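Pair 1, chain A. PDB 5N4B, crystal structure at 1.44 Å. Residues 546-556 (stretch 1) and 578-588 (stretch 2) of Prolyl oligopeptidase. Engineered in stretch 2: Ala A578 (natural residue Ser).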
# COMPACT_ATOMS: atom_id res chain seq x y z
N THR A 546 -6.42 12.76 -18.45
CA THR A 546 -6.06 13.86 -17.56
C THR A 546 -4.85 13.55 -16.68
O THR A 546 -4.58 14.29 -15.73
CB THR A 546 -7.23 14.22 -16.63
OG1 THR A 546 -7.53 13.12 -15.80
CG2 THR A 546 -8.50 14.64 -17.40
N LYS A 547 -4.13 12.46 -16.95
CA LYS A 547 -3.00 12.08 -16.10
C LYS A 547 -1.95 13.17 -16.03
O LYS A 547 -1.25 13.29 -15.02
CB LYS A 547 -2.36 10.77 -16.62
CG LYS A 547 -1.39 10.14 -15.63
CD LYS A 547 -2.16 9.48 -14.47
CE LYS A 547 -1.51 9.65 -13.15
NZ LYS A 547 -2.47 9.20 -12.07
N VAL A 548 -1.81 13.98 -17.08
CA VAL A 548 -0.86 15.10 -17.04
C VAL A 548 -1.13 16.00 -15.84
O VAL A 548 -0.19 16.61 -15.32
CB VAL A 548 -0.86 15.88 -18.37
CG1 VAL A 548 -2.19 16.55 -18.59
CG2 VAL A 548 0.23 16.95 -18.36
N ASN A 549 -2.38 16.07 -15.36
CA ASN A 549 -2.67 16.97 -14.24
C ASN A 549 -1.95 16.55 -12.97
O ASN A 549 -1.58 17.41 -12.17
CB ASN A 549 -4.15 17.01 -13.95
CG ASN A 549 -4.96 17.66 -15.02
OD1 ASN A 549 -4.47 18.41 -15.86
ND2 ASN A 549 -6.24 17.37 -14.99
N THR A 550 -1.75 15.25 -12.79
CA THR A 550 -0.98 14.76 -11.63
C THR A 550 0.41 15.37 -11.61
O THR A 550 0.90 15.82 -10.55
CB THR A 550 -0.89 13.26 -11.71
OG1 THR A 550 -2.23 12.68 -11.70
CG2 THR A 550 -0.11 12.73 -10.57
N PHE A 551 1.07 15.37 -12.77
CA PHE A 551 2.41 15.91 -12.90
C PHE A 551 2.41 17.43 -12.71
O PHE A 551 3.25 17.98 -11.99
CB PHE A 551 3.01 15.52 -14.25
CG PHE A 551 3.28 14.05 -14.36
CD1 PHE A 551 2.32 13.18 -14.78
CD2 PHE A 551 4.49 13.53 -13.97
CE1 PHE A 551 2.55 11.82 -14.84
CE2 PHE A 551 4.72 12.20 -14.01
CZ PHE A 551 3.79 11.34 -14.47
N ASP A 552 1.45 18.13 -13.34
CA ASP A 552 1.33 19.56 -13.15
C ASP A 552 1.11 19.90 -11.67
O ASP A 552 1.68 20.86 -11.15
CB ASP A 552 0.19 20.10 -14.02
CG ASP A 552 0.53 20.11 -15.53
OD1 ASP A 552 1.74 20.14 -15.87
OD2 ASP A 552 -0.41 20.14 -16.34
N ASP A 553 0.29 19.13 -10.97
CA ASP A 553 0.03 19.40 -9.56
C ASP A 553 1.32 19.22 -8.75
O ASP A 553 1.62 20.01 -7.85
CB ASP A 553 -1.05 18.46 -9.01
CG ASP A 553 -2.45 18.74 -9.54
OD1 ASP A 553 -2.64 19.77 -10.20
OD2 ASP A 553 -3.31 17.89 -9.25
N PHE A 554 2.09 18.18 -9.05
CA PHE A 554 3.30 17.89 -8.27
C PHE A 554 4.39 18.93 -8.54
O PHE A 554 5.05 19.40 -7.60
CB PHE A 554 3.79 16.48 -8.60
CG PHE A 554 4.70 15.87 -7.56
CD1 PHE A 554 4.26 15.61 -6.28
CD2 PHE A 554 5.94 15.41 -7.93
CE1 PHE A 554 5.08 14.99 -5.35
CE2 PHE A 554 6.78 14.81 -7.01
CZ PHE A 554 6.36 14.61 -5.73
N ILE A 555 4.55 19.32 -9.79
CA ILE A 555 5.51 20.36 -10.13
C ILE A 555 5.11 21.71 -9.52
O ILE A 555 5.94 22.43 -8.94
CB ILE A 555 5.68 20.42 -11.65
CG1 ILE A 555 6.38 19.15 -12.14
CG2 ILE A 555 6.45 21.68 -12.02
CD1 ILE A 555 6.23 18.94 -13.65
N ALA A 556 3.82 22.05 -9.59
CA ALA A 556 3.37 23.30 -8.97
C ALA A 556 3.61 23.32 -7.46
O ALA A 556 3.89 24.38 -6.86
CB ALA A 556 1.91 23.56 -9.31
N ALA A 578 6.59 3.18 -7.01
CA ALA A 578 5.60 2.54 -7.90
C ALA A 578 4.98 3.62 -8.76
O ALA A 578 5.72 4.24 -9.55
CB ALA A 578 4.65 1.62 -7.12
N ASN A 579 3.66 3.87 -8.71
CA ASN A 579 3.15 5.05 -9.41
C ASN A 579 3.89 6.32 -9.00
O ASN A 579 4.03 7.22 -9.83
CB ASN A 579 1.63 5.24 -9.19
CG ASN A 579 1.04 6.23 -10.17
OD1 ASN A 579 0.81 5.90 -11.33
ND2 ASN A 579 0.80 7.47 -9.74
N GLY A 580 4.32 6.40 -7.73
CA GLY A 580 5.09 7.54 -7.25
C GLY A 580 6.45 7.62 -7.92
O GLY A 580 7.02 8.71 -8.02
N GLY A 581 7.00 6.48 -8.34
CA GLY A 581 8.28 6.52 -9.08
C GLY A 581 8.09 7.04 -10.48
O GLY A 581 8.92 7.80 -11.01
N LEU A 582 7.00 6.65 -11.12
CA LEU A 582 6.58 7.27 -12.38
C LEU A 582 6.41 8.77 -12.22
O LEU A 582 6.86 9.57 -13.05
CB LEU A 582 5.24 6.65 -12.84
CG LEU A 582 4.54 7.38 -13.97
CD1 LEU A 582 5.33 7.41 -15.29
CD2 LEU A 582 3.15 6.74 -14.25
N LEU A 583 5.76 9.16 -11.14
CA LEU A 583 5.58 10.57 -10.83
C LEU A 583 6.92 11.29 -10.79
O LEU A 583 7.08 12.37 -11.39
CB LEU A 583 4.82 10.71 -9.52
CG LEU A 583 4.62 12.13 -9.02
CD1 LEU A 583 3.67 12.90 -9.92
CD2 LEU A 583 4.10 12.10 -7.60
N VAL A 584 7.88 10.73 -10.07
CA VAL A 584 9.21 11.34 -9.97
C VAL A 584 9.91 11.42 -11.33
O VAL A 584 10.46 12.46 -11.70
CB VAL A 584 10.05 10.63 -8.91
CG1 VAL A 584 11.49 11.05 -8.96
CG2 VAL A 584 9.48 10.92 -7.57
N MET A 585 9.92 10.31 -12.07
CA MET A 585 10.65 10.25 -13.34
C MET A 585 10.03 11.18 -14.36
O MET A 585 10.75 11.92 -15.03
CB MET A 585 10.70 8.80 -13.85
CG MET A 585 11.64 7.96 -12.98
SD MET A 585 11.99 6.28 -13.56
CE MET A 585 10.67 5.37 -12.76
N GLY A 586 8.70 11.21 -14.47
CA GLY A 586 8.07 12.16 -15.36
C GLY A 586 8.23 13.61 -14.92
O GLY A 586 8.35 14.51 -15.76
N SER A 587 8.25 13.86 -13.61
CA SER A 587 8.40 15.21 -13.14
C SER A 587 9.76 15.77 -13.50
O SER A 587 9.86 16.95 -13.84
CB SER A 587 8.17 15.29 -11.64
OG SER A 587 6.78 15.11 -11.30
N ILE A 588 10.83 14.97 -13.40
CA ILE A 588 12.15 15.52 -13.71
C ILE A 588 12.30 15.77 -15.20
O ILE A 588 12.99 16.71 -15.59
CB ILE A 588 13.34 14.73 -13.13
CG1 ILE A 588 13.52 13.37 -13.77
CG2 ILE A 588 13.24 14.61 -11.61
CD1 ILE A 588 14.76 12.64 -13.24

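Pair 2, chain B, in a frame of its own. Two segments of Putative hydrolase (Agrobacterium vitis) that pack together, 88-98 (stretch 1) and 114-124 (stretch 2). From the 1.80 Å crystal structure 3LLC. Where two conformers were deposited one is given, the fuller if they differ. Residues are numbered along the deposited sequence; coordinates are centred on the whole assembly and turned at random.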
# COMPACT_ATOMS: atom_id res chain seq x y z
N THR B 88 11.97 -3.29 4.23
CA THR B 88 11.95 -1.86 4.53
C THR B 88 10.97 -1.21 3.54
O THR B 88 10.67 -1.78 2.47
CB THR B 88 13.35 -1.20 4.37
OG1 THR B 88 13.77 -1.33 3.00
CG2 THR B 88 14.48 -1.78 5.33
N ILE B 89 10.49 -0.02 3.86
CA ILE B 89 9.70 0.76 2.93
C ILE B 89 10.44 0.90 1.58
O ILE B 89 9.80 0.70 0.52
CB ILE B 89 9.27 2.13 3.49
CG1 ILE B 89 8.44 1.99 4.79
CG2 ILE B 89 8.46 2.91 2.49
CD1 ILE B 89 7.15 1.28 4.61
N SER B 90 11.73 1.22 1.60
CA SER B 90 12.48 1.34 0.34
C SER B 90 12.44 0.06 -0.52
O SER B 90 12.25 0.12 -1.75
CB SER B 90 13.93 1.78 0.56
OG SER B 90 14.01 3.11 1.06
N ARG B 91 12.68 -1.11 0.12
CA ARG B 91 12.69 -2.39 -0.62
C ARG B 91 11.31 -2.78 -1.15
O ARG B 91 11.18 -3.29 -2.28
CB ARG B 91 13.26 -3.54 0.25
CG ARG B 91 14.77 -3.51 0.31
CD ARG B 91 15.35 -4.40 1.37
NE ARG B 91 15.03 -5.83 1.27
CZ ARG B 91 15.68 -6.73 0.53
NH1 ARG B 91 16.68 -6.38 -0.29
NH2 ARG B 91 15.32 -8.01 0.59
N TRP B 92 10.26 -2.52 -0.35
CA TRP B 92 8.90 -2.88 -0.73
C TRP B 92 8.37 -1.93 -1.83
O TRP B 92 7.67 -2.37 -2.74
CB TRP B 92 7.98 -2.90 0.51
CG TRP B 92 8.33 -4.07 1.45
CD1 TRP B 92 8.77 -5.30 1.07
CD2 TRP B 92 8.21 -4.12 2.90
NE1 TRP B 92 8.96 -6.12 2.18
CE2 TRP B 92 8.61 -5.42 3.30
CE3 TRP B 92 7.82 -3.20 3.87
CZ2 TRP B 92 8.62 -5.83 4.65
CZ3 TRP B 92 7.85 -3.60 5.22
CH2 TRP B 92 8.26 -4.89 5.59
N LEU B 93 8.79 -0.67 -1.78
CA LEU B 93 8.52 0.26 -2.87
C LEU B 93 9.23 -0.17 -4.15
O LEU B 93 8.62 -0.13 -5.24
CB LEU B 93 8.98 1.68 -2.48
CG LEU B 93 8.99 2.74 -3.60
CD1 LEU B 93 7.54 3.00 -4.14
CD2 LEU B 93 9.61 4.08 -3.04
N GLU B 94 10.50 -0.56 -4.05
CA GLU B 94 11.25 -1.03 -5.19
C GLU B 94 10.54 -2.20 -5.89
O GLU B 94 10.52 -2.30 -7.13
CB GLU B 94 12.66 -1.46 -4.76
CG GLU B 94 13.56 -1.88 -5.90
CD GLU B 94 14.95 -2.38 -5.46
OE1 GLU B 94 15.17 -2.70 -4.26
OE2 GLU B 94 15.82 -2.47 -6.35
N GLU B 95 9.96 -3.07 -5.09
CA GLU B 95 9.21 -4.22 -5.62
C GLU B 95 7.91 -3.78 -6.36
O GLU B 95 7.61 -4.26 -7.46
CB GLU B 95 8.90 -5.20 -4.46
CG GLU B 95 10.17 -5.88 -3.91
CD GLU B 95 10.03 -6.40 -2.45
OE1 GLU B 95 8.87 -6.56 -2.02
OE2 GLU B 95 11.09 -6.67 -1.82
N ALA B 96 7.15 -2.88 -5.75
CA ALA B 96 5.95 -2.35 -6.35
C ALA B 96 6.27 -1.73 -7.72
O ALA B 96 5.59 -2.02 -8.71
CB ALA B 96 5.22 -1.32 -5.41
N LEU B 97 7.33 -0.91 -7.78
CA LEU B 97 7.71 -0.28 -9.04
C LEU B 97 8.16 -1.33 -10.08
O LEU B 97 7.85 -1.21 -11.28
CB LEU B 97 8.79 0.79 -8.78
CG LEU B 97 9.30 1.65 -9.94
CD1 LEU B 97 8.12 2.29 -10.67
CD2 LEU B 97 10.29 2.72 -9.44
N ALA B 98 8.92 -2.34 -9.65
CA ALA B 98 9.36 -3.41 -10.55
C ALA B 98 8.18 -4.20 -11.14
O ALA B 98 8.20 -4.63 -12.30
CB ALA B 98 10.36 -4.36 -9.86
N SER B 114 -3.42 0.74 4.27
CA SER B 114 -2.54 0.92 5.42
C SER B 114 -1.09 1.26 5.00
O SER B 114 -0.87 2.30 4.34
CB SER B 114 -2.71 -0.29 6.37
OG SER B 114 -2.18 0.02 7.63
N MSE B 115 -0.10 0.41 5.28
CA MSE B 115 1.27 0.66 4.75
C MSE B 115 1.25 0.82 3.21
O MSE B 115 2.06 1.54 2.65
CB MSE B 115 2.24 -0.45 5.15
CG MSE B 115 3.61 -0.36 4.51
SE MSE B 115 4.81 -1.80 4.99
CE MSE B 115 4.24 -3.16 3.76
N GLY B 116 0.34 0.11 2.54
CA GLY B 116 0.25 0.16 1.09
C GLY B 116 -0.13 1.55 0.57
O GLY B 116 0.20 1.91 -0.56
N GLY B 117 -0.83 2.33 1.40
CA GLY B 117 -1.12 3.75 1.12
C GLY B 117 0.11 4.63 1.13
O GLY B 117 0.25 5.55 0.30
N TRP B 118 1.04 4.34 2.04
CA TRP B 118 2.36 5.03 2.06
C TRP B 118 3.12 4.69 0.78
O TRP B 118 3.67 5.58 0.11
CB TRP B 118 3.18 4.57 3.29
CG TRP B 118 4.47 5.32 3.61
CD1 TRP B 118 5.03 6.34 2.92
CD2 TRP B 118 5.30 5.11 4.76
NE1 TRP B 118 6.19 6.76 3.56
CE2 TRP B 118 6.37 6.01 4.69
CE3 TRP B 118 5.25 4.22 5.84
CZ2 TRP B 118 7.38 6.07 5.67
CZ3 TRP B 118 6.23 4.27 6.80
CH2 TRP B 118 7.29 5.19 6.72
N ILE B 119 3.16 3.40 0.46
CA ILE B 119 3.90 2.97 -0.73
C ILE B 119 3.25 3.56 -2.01
O ILE B 119 3.97 3.99 -2.91
CB ILE B 119 4.10 1.42 -0.75
CG1 ILE B 119 4.95 0.99 0.47
CG2 ILE B 119 4.76 0.93 -2.07
CD1 ILE B 119 5.02 -0.51 0.68
N ALA B 120 1.91 3.63 -2.05
CA ALA B 120 1.22 4.27 -3.20
C ALA B 120 1.64 5.72 -3.41
O ALA B 120 1.89 6.14 -4.55
CB ALA B 120 -0.32 4.20 -3.02
N LEU B 121 1.73 6.47 -2.31
CA LEU B 121 2.15 7.90 -2.37
C LEU B 121 3.61 8.05 -2.84
O LEU B 121 3.91 8.91 -3.68
CB LEU B 121 1.91 8.55 -0.98
CG LEU B 121 0.45 8.70 -0.55
CD1 LEU B 121 0.26 8.96 0.97
CD2 LEU B 121 -0.16 9.83 -1.39
N ARG B 122 4.51 7.20 -2.33
CA ARG B 122 5.90 7.17 -2.82
C ARG B 122 5.97 6.76 -4.32
O ARG B 122 6.78 7.30 -5.09
CB ARG B 122 6.80 6.23 -1.99
CG ARG B 122 7.16 6.80 -0.57
CD ARG B 122 8.20 7.94 -0.63
NE ARG B 122 9.46 7.51 -1.21
CZ ARG B 122 10.01 7.98 -2.33
NH1 ARG B 122 9.45 8.97 -3.03
NH2 ARG B 122 11.15 7.47 -2.75
N LEU B 123 5.14 5.79 -4.71
CA LEU B 123 5.16 5.27 -6.10
C LEU B 123 4.81 6.37 -7.08
O LEU B 123 5.48 6.52 -8.10
CB LEU B 123 4.18 4.10 -6.23
CG LEU B 123 4.07 3.25 -7.49
CD1 LEU B 123 5.42 2.78 -7.91
CD2 LEU B 123 3.14 2.04 -7.21
N ILE B 124 3.79 7.16 -6.77
CA ILE B 124 3.43 8.27 -7.69
C ILE B 124 4.56 9.30 -7.81
O ILE B 124 4.85 9.79 -8.92
CB ILE B 124 2.02 8.90 -7.33
CG1 ILE B 124 1.54 9.84 -8.44
CG2 ILE B 124 2.01 9.69 -6.01
CD1 ILE B 124 0.98 9.12 -9.61

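What backbone arrangement do the two pairs share? In each, two helices cross steeply, with axes 9.8 Å apart at their closest in pair 1 and 9.9 Å in pair 2, and with signed crossing angles of -73° and -64°. The central residues superpose with an RMSD of 0.5 Å. Phe A551 falls on Leu B93, Phe A554 on Ala B96, Leu A583 on Ile B119, Gly A586 on Arg B122 and Ser A587 on Leu B123. Neither pair has a hydrogen bond between its stretches, so packing carries both contacts; it buries 447 Å² in pair 1 and 556 Å² in pair 2.

How is the middle of the crossing filled? In pair 1 Phe A551 is a knob set among Leu A582, Leu A583, Gly A586 and Ser A587. Its CE2 lies 3.6 Å from Gly A586 CA, an approach that the absence of a side chain permits: a CB on this glycine would point toward the other helix and stand 2.4 Å from Phe A551 CE2, a clash. Pair 2 places the smaller Leu B93 at the knob position and Arg B122 at the glycine position. There is now room for a side chain, and Leu B93 CD2 packs 3.7 Å from Arg B122 CB. Leu B93 CD1 also lies 4.0 Å from Ile B119 CG2, one turn before Arg B122, and 4.1 Å from Leu B123 CB, the residue after it.

How does the next turn of the first helix trade bulk with its partner? Phe A554 turns a ring face to Leu A583, whose CD2 sits 3.6 Å from the ring centroid and only 2° off the normal, a nearly axial CH-pi contact. The edge of the same ring meets Ser A587, with Phe A554 CD2 3.5 Å from Ser A587 OG. That hydroxyl donates to Leu A583 O within its own helix (OG to O, 2.8 Å), so its polarity is satisfied beside the aromatic ring. Pair 2 reverses the sizes. Ala B96 is small, while Leu B123 replaces the serine; Ala B96 CB lies 4.3 Å from Leu B123 CD2 and 4.1 Å from Ile B119 CG2.

What happens near the beginnings of the helices? Pair 1 is sparse here: Lys A547 NZ comes no closer than 4.4 Å to Asn A579 ND2, and both atoms are hydrogen-bonded elsewhere in the structure. Thr A550 adds a methyl contact, its CG2 3.8 Å from Leu A583 CD1. Pair 2 builds an apolar cluster instead. Trp B92, matching Thr A550, brings CE3 to 3.5 Å from SE of the selenomethionine Met B115, which matches Asn A579; the selenium approaches the ring obliquely. Ile B89, which has no counterpart in pair 1, lies over a face of Trp B118, its CG1 3.9 Å from the centroid of the six-membered ring, and its CD1 also packs 3.9 Å from Met B115 SE.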